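PDB 5U1T: separin from Saccharomyces cerevisiae, which cleaves the MCD1/SCC1 subunit of cohesin at the onset of anaphase as a caspase-like cysteine protease, and is held inactive by securin for most of the cell cycle. Local coordinates for residues L908-D919 with Y926-N937. Numbering follows the deposited sequence.
Sequences LWKLHLGKDIDD and YMPKNVINRVHN
R934 reaches from helix 927-946 to two aspartates of the loop that follows helix 905-912. Its CG lies anti to the backbone N (chi1 175°) and the chain bends at chi3, which carries the guanidinium edge onto both carboxylates. NH1 and NH2 meet D919 end-on, both donating to OD1, NH1 at 2.9 Å. NE turns to D916 OD1 at 3.1 Å and comes from above that carboxylate, the two planes standing nearly perpendicular. A leucine in place of R934 would probably leave both carboxylates without the positive charge they share, and D919 without its grip on the helix. The other oxygen of D916, OD2, takes a nearly straight bond from N937 ND2 at 2.9 Å.

Two asparagine amides tie the loop backbone to the same helix. N930 OD1 accepts the amide N of I917 at 2.7 Å, while its ND2 donates to I917 O from above the carbonyl plane. N933 ND2 splits its two hydrogens between L911 O, met on a lone pair at 2.9 Å, and K915 O at 2.7 Å; both acceptors lie close to its amide plane.

Toward the start of both segments the contact is mainly aliphatic and aromatic. L908 CD1 sits over one face of the Y926 ring, a CH-pi contact 3.5 Å from the centroid, and L911 CD1 packs on Y926 CB. The aliphatic chain of K929, bent at chi3 and chi4, lays CD against L911 CB and brings CE to the edge of the H912 ring. H694 meets the Y926 ring, and V935 faces helices 1012-1028 and 1036-1054.

The arrangement joins consecutive helices of the helical region, away from the active site: a Schellman motif at G914 ends the first helix, and a D916-D919-R934 salt-bridge network holds the connecting loop along the second.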
ATOM      1  N   LEU A 908       3.369  16.693  18.247  1.00 66.16           N
ATOM      2  CA  LEU A 908       2.130  16.192  17.675  1.00 60.16           C
ATOM      3  C   LEU A 908       1.360  15.440  18.745  1.00 61.25           C
ATOM      4  O   LEU A 908       0.145  15.616  18.888  1.00 60.52           O
ATOM      5  CB  LEU A 908       2.414  15.301  16.478  1.00 61.03           C
ATOM      6  CG  LEU A 908       1.216  14.811  15.673  1.00 61.57           C
ATOM      7  CD1 LEU A 908       0.336  15.968  15.310  1.00 65.47           C
ATOM      8  CD2 LEU A 908       1.731  14.153  14.433  1.00 61.15           C
ATOM      9  N   TRP A 909       2.074  14.632  19.524  1.00 60.46           N
ATOM     10  CA  TRP A 909       1.444  13.917  20.628  1.00 61.95           C
ATOM     11  C   TRP A 909       0.962  14.855  21.734  1.00 62.18           C
ATOM     12  O   TRP A 909       0.016  14.532  22.462  1.00 60.19           O
ATOM     13  CB  TRP A 909       2.393  12.859  21.199  1.00 61.50           C
ATOM     14  CG  TRP A 909       2.219  11.559  20.470  1.00 65.53           C
ATOM     15  CD1 TRP A 909       3.081  10.988  19.571  1.00 56.06           C
ATOM     16  CD2 TRP A 909       1.069  10.704  20.521  1.00 63.13           C
ATOM     17  NE1 TRP A 909       2.543   9.829  19.079  1.00 58.99           N
ATOM     18  CE2 TRP A 909       1.314   9.624  19.645  1.00 60.17           C
ATOM     19  CE3 TRP A 909      -0.138  10.743  21.224  1.00 58.06           C
ATOM     20  CZ2 TRP A 909       0.392   8.591  19.458  1.00 60.27           C
ATOM     21  CZ3 TRP A 909      -1.054   9.703  21.035  1.00 57.94           C
ATOM     22  CH2 TRP A 909      -0.783   8.649  20.163  1.00 55.80           C
ATOM     23  N   LYS A 910       1.595  16.017  21.864  1.00 63.15           N
ATOM     24  CA  LYS A 910       1.114  16.998  22.836  1.00 61.54           C
ATOM     25  C   LYS A 910      -0.265  17.486  22.392  1.00 57.50           C
ATOM     26  O   LYS A 910      -1.216  17.447  23.165  1.00 52.09           O
ATOM     27  CB  LYS A 910       2.110  18.140  22.995  1.00 56.83           C
ATOM     28  CG  LYS A 910       3.193  17.806  23.999  1.00 57.57           C
ATOM     29  CD  LYS A 910       4.357  18.775  23.968  1.00 60.40           C
ATOM     30  CE  LYS A 910       5.465  18.260  24.891  1.00 65.92           C
ATOM     31  NZ  LYS A 910       6.649  19.169  25.092  1.00 84.60           N
ATOM     32  N   LEU A 911      -0.367  17.871  21.121  1.00 52.92           N
ATOM     33  CA  LEU A 911      -1.653  18.178  20.502  1.00 53.39           C
ATOM     34  C   LEU A 911      -2.711  17.070  20.649  1.00 56.15           C
ATOM     35  O   LEU A 911      -3.870  17.383  20.836  1.00 54.24           O
ATOM     36  CB  LEU A 911      -1.476  18.505  19.017  1.00 48.77           C
ATOM     37  CG  LEU A 911      -0.493  19.610  18.661  1.00 47.37           C
ATOM     38  CD1 LEU A 911      -0.676  20.078  17.232  1.00 55.41           C
ATOM     39  CD2 LEU A 911      -0.634  20.764  19.619  1.00 55.38           C
ATOM     40  N   HIS A 912      -2.349  15.790  20.565  1.00 57.18           N
ATOM     41  CA  HIS A 912      -3.375  14.750  20.739  1.00 60.14           C
ATOM     42  C   HIS A 912      -3.815  14.630  22.191  1.00 58.66           C
ATOM     43  O   HIS A 912      -4.897  14.127  22.489  1.00 62.38           O
ATOM     44  CB  HIS A 912      -2.897  13.377  20.257  1.00 58.11           C
ATOM     45  CG  HIS A 912      -2.794  13.262  18.773  1.00 61.81           C
ATOM     46  ND1 HIS A 912      -1.850  12.472  18.154  1.00 67.06           N
ATOM     47  CD2 HIS A 912      -3.503  13.849  17.781  1.00 67.58           C
ATOM     48  CE1 HIS A 912      -1.977  12.581  16.842  1.00 65.59           C
ATOM     49  NE2 HIS A 912      -2.974  13.409  16.590  1.00 70.97           N
ATOM     50  N   LEU A 913      -2.964  15.073  23.098  1.00 56.67           N
ATOM     51  CA  LEU A 913      -3.249  14.939  24.512  1.00 59.92           C
ATOM     52  C   LEU A 913      -3.926  16.192  25.064  1.00 65.03           C
ATOM     53  O   LEU A 913      -4.167  16.301  26.276  1.00 63.40           O
ATOM     54  CB  LEU A 913      -1.965  14.645  25.281  1.00 64.33           C
ATOM     55  CG  LEU A 913      -1.362  13.253  25.086  1.00 60.70           C
ATOM     56  CD1 LEU A 913       0.016  13.249  25.687  1.00 61.83           C
ATOM     57  CD2 LEU A 913      -2.225  12.173  25.723  1.00 56.72           C
ATOM     58  N   GLY A 914      -4.240  17.127  24.168  1.00 62.94           N
ATOM     59  CA  GLY A 914      -5.034  18.287  24.520  1.00 61.08           C
ATOM     60  C   GLY A 914      -4.238  19.562  24.714  1.00 61.05           C
ATOM     61  O   GLY A 914      -4.802  20.639  24.642  1.00 59.37           O
ATOM     62  N   LYS A 915      -2.937  19.449  24.970  1.00 59.30           N
ATOM     63  CA  LYS A 915      -2.077  20.620  25.102  1.00 58.43           C
ATOM     64  C   LYS A 915      -2.118  21.482  23.850  1.00 62.06           C
ATOM     65  O   LYS A 915      -2.371  20.981  22.748  1.00 59.87           O
ATOM     66  CB  LYS A 915      -0.635  20.215  25.360  1.00 52.75           C
ATOM     67  CG  LYS A 915      -0.417  19.561  26.681  1.00 57.25           C
ATOM     68  CD  LYS A 915       1.015  19.155  26.885  1.00 68.88           C
ATOM     69  CE  LYS A 915       1.145  18.523  28.262  1.00 74.70           C
ATOM     70  NZ  LYS A 915       2.553  18.083  28.495  1.00 82.11           N
ATOM     71  N   ASP A 916      -1.890  22.782  24.022  1.00 56.18           N
ATOM     72  CA  ASP A 916      -1.599  23.637  22.888  1.00 55.51           C
ATOM     73  C   ASP A 916      -0.166  24.062  23.057  1.00 61.72           C
ATOM     74  O   ASP A 916       0.311  24.210  24.170  1.00 59.92           O
ATOM     75  CB  ASP A 916      -2.530  24.847  22.806  1.00 66.31           C
ATOM     76  CG  ASP A 916      -2.391  25.799  24.005  1.00 59.83           C
ATOM     77  OD1 ASP A 916      -1.559  26.733  23.944  1.00 61.06           O
ATOM     78  OD2 ASP A 916      -3.133  25.612  24.993  1.00 59.53           O
ATOM     79  N   ILE A 917       0.535  24.231  21.954  1.00 63.81           N
ATOM     80  CA  ILE A 917       1.953  24.469  22.036  1.00 63.56           C
ATOM     81  C   ILE A 917       2.237  25.875  21.583  1.00 67.08           C
ATOM     82  O   ILE A 917       1.339  26.608  21.149  1.00 66.25           O
ATOM     83  CB  ILE A 917       2.769  23.458  21.178  1.00 68.08           C
ATOM     84  CG1 ILE A 917       2.494  23.637  19.676  1.00 66.73           C
ATOM     85  CG2 ILE A 917       2.473  22.014  21.609  1.00 63.43           C
ATOM     86  CD1 ILE A 917       2.795  22.374  18.837  1.00 63.22           C
ATOM     87  N   ASP A 918       3.504  26.238  21.703  1.00 70.25           N
ATOM     88  CA  ASP A 918       3.992  27.520  21.261  1.00 65.34           C
ATOM     89  C   ASP A 918       3.774  27.617  19.759  1.00 66.59           C
ATOM     90  O   ASP A 918       4.157  26.729  19.024  1.00 70.46           O
ATOM     91  CB  ASP A 918       5.461  27.638  21.636  1.00 69.84           C
ATOM     92  CG  ASP A 918       6.046  28.984  21.313  1.00 75.71           C
ATOM     93  OD1 ASP A 918       5.420  29.784  20.582  1.00 76.94           O
ATOM     94  OD2 ASP A 918       7.171  29.237  21.792  1.00 83.44           O
ATOM     95  N   ASP A 919       3.138  28.693  19.315  1.00 73.09           N
ATOM     96  CA  ASP A 919       2.802  28.874  17.902  1.00 71.24           C
ATOM     97  C   ASP A 919       4.040  28.846  17.014  1.00 73.81           C
ATOM     98  O   ASP A 919       4.011  28.307  15.898  1.00 77.42           O
ATOM     99  CB  ASP A 919       2.034  30.191  17.695  1.00 72.50           C
ATOM    100  CG  ASP A 919       0.602  30.129  18.229  1.00 76.24           C
ATOM    101  OD1 ASP A 919       0.133  29.018  18.575  1.00 70.65           O
ATOM    102  OD2 ASP A 919      -0.066  31.193  18.279  1.00 82.38           O
ATOM    103  N   TYR A 926      -0.613  21.767  11.645  1.00 66.10           N
ATOM    104  CA  TYR A 926      -1.329  21.335  12.842  1.00 66.14           C
ATOM    105  C   TYR A 926      -1.717  22.543  13.716  1.00 68.84           C
ATOM    106  O   TYR A 926      -2.137  22.417  14.865  1.00 66.99           O
ATOM    107  CB  TYR A 926      -0.488  20.309  13.611  1.00 66.38           C
ATOM    108  CG  TYR A 926      -0.492  18.938  12.947  1.00 73.65           C
ATOM    109  CD1 TYR A 926      -1.542  18.041  13.171  1.00 71.36           C
ATOM    110  CD2 TYR A 926       0.538  18.545  12.077  1.00 73.21           C
ATOM    111  CE1 TYR A 926      -1.570  16.782  12.556  1.00 78.94           C
ATOM    112  CE2 TYR A 926       0.526  17.276  11.455  1.00 69.28           C
ATOM    113  CZ  TYR A 926      -0.532  16.398  11.698  1.00 78.45           C
ATOM    114  OH  TYR A 926      -0.581  15.138  11.096  1.00 81.03           O
ATOM    115  N   MET A 927      -1.610  23.718  13.119  1.00 67.79           N
ATOM    116  CA  MET A 927      -2.000  24.960  13.751  1.00 65.36           C
ATOM    117  C   MET A 927      -3.489  25.042  14.131  1.00 68.98           C
ATOM    118  O   MET A 927      -3.834  25.635  15.164  1.00 64.02           O
ATOM    119  CB  MET A 927      -1.637  26.109  12.830  1.00 66.11           C
ATOM    120  CG  MET A 927      -1.517  27.406  13.527  1.00 66.50           C
ATOM    121  SD  MET A 927      -0.315  27.331  14.859  1.00 81.96           S
ATOM    122  CE  MET A 927      -0.231  29.071  15.234  1.00 65.34           C
ATOM    123  N   PRO A 928      -4.386  24.475  13.296  1.00 63.34           N
ATOM    124  CA  PRO A 928      -5.780  24.469  13.762  1.00 55.81           C
ATOM    125  C   PRO A 928      -6.033  23.570  14.970  1.00 59.83           C
ATOM    126  O   PRO A 928      -6.895  23.907  15.773  1.00 66.51           O
ATOM    127  CB  PRO A 928      -6.558  23.952  12.543  1.00 56.21           C
ATOM    128  CG  PRO A 928      -5.712  24.308  11.369  1.00 62.26           C
ATOM    129  CD  PRO A 928      -4.289  24.153  11.856  1.00 62.57           C
ATOM    130  N   LYS A 929      -5.339  22.444  15.092  1.00 63.89           N
ATOM    131  CA  LYS A 929      -5.546  21.586  16.255  1.00 64.46           C
ATOM    132  C   LYS A 929      -5.023  22.364  17.439  1.00 61.74           C
ATOM    133  O   LYS A 929      -5.587  22.323  18.525  1.00 62.92           O
ATOM    134  CB  LYS A 929      -4.834  20.224  16.127  1.00 59.26           C
ATOM    135  CG  LYS A 929      -5.254  19.190  17.195  1.00 58.91           C
ATOM    136  CD  LYS A 929      -4.596  17.811  16.968  1.00 69.82           C
ATOM    137  CE  LYS A 929      -5.505  16.599  17.354  1.00 69.56           C
ATOM    138  NZ  LYS A 929      -6.420  16.067  16.246  1.00 78.73           N
ATOM    139  N   ASN A 930      -3.946  23.098  17.201  1.00 59.13           N
ATOM    140  CA  ASN A 930      -3.303  23.886  18.238  1.00 62.80           C
ATOM    141  C   ASN A 930      -4.274  24.895  18.877  1.00 64.07           C
ATOM    142  O   ASN A 930      -4.497  24.872  20.094  1.00 59.65           O
ATOM    143  CB  ASN A 930      -2.078  24.607  17.665  1.00 55.14           C
ATOM    144  CG  ASN A 930      -1.136  25.103  18.740  1.00 58.07           C
ATOM    145  OD1 ASN A 930      -1.112  24.581  19.852  1.00 56.70           O
ATOM    146  ND2 ASN A 930      -0.350  26.113  18.410  1.00 61.32           N
ATOM    147  N   VAL A 931      -4.852  25.763  18.046  1.00 61.24           N
ATOM    148  CA  VAL A 931      -5.769  26.800  18.523  1.00 62.93           C
ATOM    149  C   VAL A 931      -7.016  26.210  19.188  1.00 59.57           C
ATOM    150  O   VAL A 931      -7.433  26.670  20.243  1.00 59.29           O
ATOM    151  CB  VAL A 931      -6.198  27.736  17.381  1.00 54.73           C
ATOM    152  CG1 VAL A 931      -7.265  28.713  17.864  1.00 56.58           C
ATOM    153  CG2 VAL A 931      -4.993  28.481  16.841  1.00 58.02           C
ATOM    154  N   ILE A 932      -7.597  25.187  18.575  1.00 60.20           N
ATOM    155  CA  ILE A 932      -8.733  24.487  19.162  1.00 58.22           C
ATOM    156  C   ILE A 932      -8.404  24.003  20.562  1.00 59.86           C
ATOM    157  O   ILE A 932      -9.207  24.109  21.474  1.00 62.89           O
ATOM    158  CB  ILE A 932      -9.163  23.297  18.285  1.00 59.11           C
ATOM    159  CG1 ILE A 932      -9.991  23.824  17.138  1.00 60.56           C
ATOM    160  CG2 ILE A 932     -10.027  22.313  19.056  1.00 56.29           C
ATOM    161  CD1 ILE A 932     -11.149  24.660  17.652  1.00 67.31           C
ATOM    162  N   ASN A 933      -7.207  23.469  20.728  1.00 58.87           N
ATOM    163  CA  ASN A 933      -6.785  23.040  22.037  1.00 58.25           C
ATOM    164  C   ASN A 933      -6.632  24.219  22.980  1.00 62.00           C
ATOM    165  O   ASN A 933      -6.957  24.120  24.156  1.00 60.53           O
ATOM    166  CB  ASN A 933      -5.479  22.271  21.935  1.00 54.17           C
ATOM    167  CG  ASN A 933      -5.693  20.838  21.539  1.00 57.50           C
ATOM    168  OD1 ASN A 933      -6.809  20.439  21.196  1.00 57.10           O
ATOM    169  ND2 ASN A 933      -4.628  20.046  21.585  1.00 57.36           N
ATOM    170  N   ARG A 934      -6.119  25.326  22.452  1.00 60.19           N
ATOM    171  CA  ARG A 934      -5.859  26.515  23.250  1.00 62.05           C
ATOM    172  C   ARG A 934      -7.162  27.056  23.821  1.00 61.05           C
ATOM    173  O   ARG A 934      -7.262  27.311  25.020  1.00 59.46           O
ATOM    174  CB  ARG A 934      -5.147  27.571  22.407  1.00 59.27           C
ATOM    175  CG  ARG A 934      -4.944  28.895  23.098  1.00 59.20           C
ATOM    176  CD  ARG A 934      -3.962  29.744  22.326  1.00 55.48           C
ATOM    177  NE  ARG A 934      -2.678  29.067  22.265  1.00 67.14           N
ATOM    178  CZ  ARG A 934      -1.832  29.150  21.241  1.00 70.27           C
ATOM    179  NH1 ARG A 934      -0.679  28.484  21.265  1.00 66.16           N
ATOM    180  NH2 ARG A 934      -2.147  29.901  20.188  1.00 73.63           N
ATOM    181  N   VAL A 935      -8.159  27.199  22.948  1.00 59.39           N
ATOM    182  CA  VAL A 935      -9.516  27.568  23.336  1.00 60.29           C
ATOM    183  C   VAL A 935      -9.998  26.745  24.515  1.00 60.55           C
ATOM    184  O   VAL A 935     -10.378  27.302  25.527  1.00 60.83           O
ATOM    185  CB  VAL A 935     -10.512  27.410  22.169  1.00 55.75           C
ATOM    186  CG1 VAL A 935     -11.941  27.400  22.687  1.00 58.96           C
ATOM    187  CG2 VAL A 935     -10.316  28.522  21.151  1.00 56.10           C
ATOM    188  N   HIS A 936      -9.967  25.425  24.404  1.00 59.75           N
ATOM    189  CA  HIS A 936     -10.420  24.585  25.510  1.00 62.96           C
ATOM    190  C   HIS A 936      -9.545  24.747  26.759  1.00 58.44           C
ATOM    191  O   HIS A 936     -10.043  24.746  27.882  1.00 64.26           O
ATOM    192  CB  HIS A 936     -10.478  23.113  25.083  1.00 59.47           C
ATOM    193  CG  HIS A 936     -11.477  22.849  23.998  1.00 64.96           C
ATOM    194  ND1 HIS A 936     -12.819  22.657  24.252  1.00 64.40           N
ATOM    195  CD2 HIS A 936     -11.334  22.770  22.653  1.00 61.83           C
ATOM    196  CE1 HIS A 936     -13.456  22.456  23.112  1.00 65.87           C
ATOM    197  NE2 HIS A 936     -12.581  22.530  22.126  1.00 66.27           N
ATOM    198  N   ASN A 937      -8.248  24.914  26.572  1.00 58.58           N
ATOM    199  CA  ASN A 937      -7.370  25.093  27.712  1.00 60.84           C
ATOM    200  C   ASN A 937      -7.626  26.430  28.389  1.00 61.62           C
ATOM    201  O   ASN A 937      -7.560  26.556  29.616  1.00 56.88           O
ATOM    202  CB  ASN A 937      -5.910  24.996  27.283  1.00 65.42           C
ATOM    203  CG  ASN A 937      -5.460  23.576  27.097  1.00 62.19           C
ATOM    204  OD1 ASN A 937      -5.980  22.665  27.741  1.00 61.66           O
ATOM    205  ND2 ASN A 937      -4.487  23.374  26.217  1.00 56.26           N
TER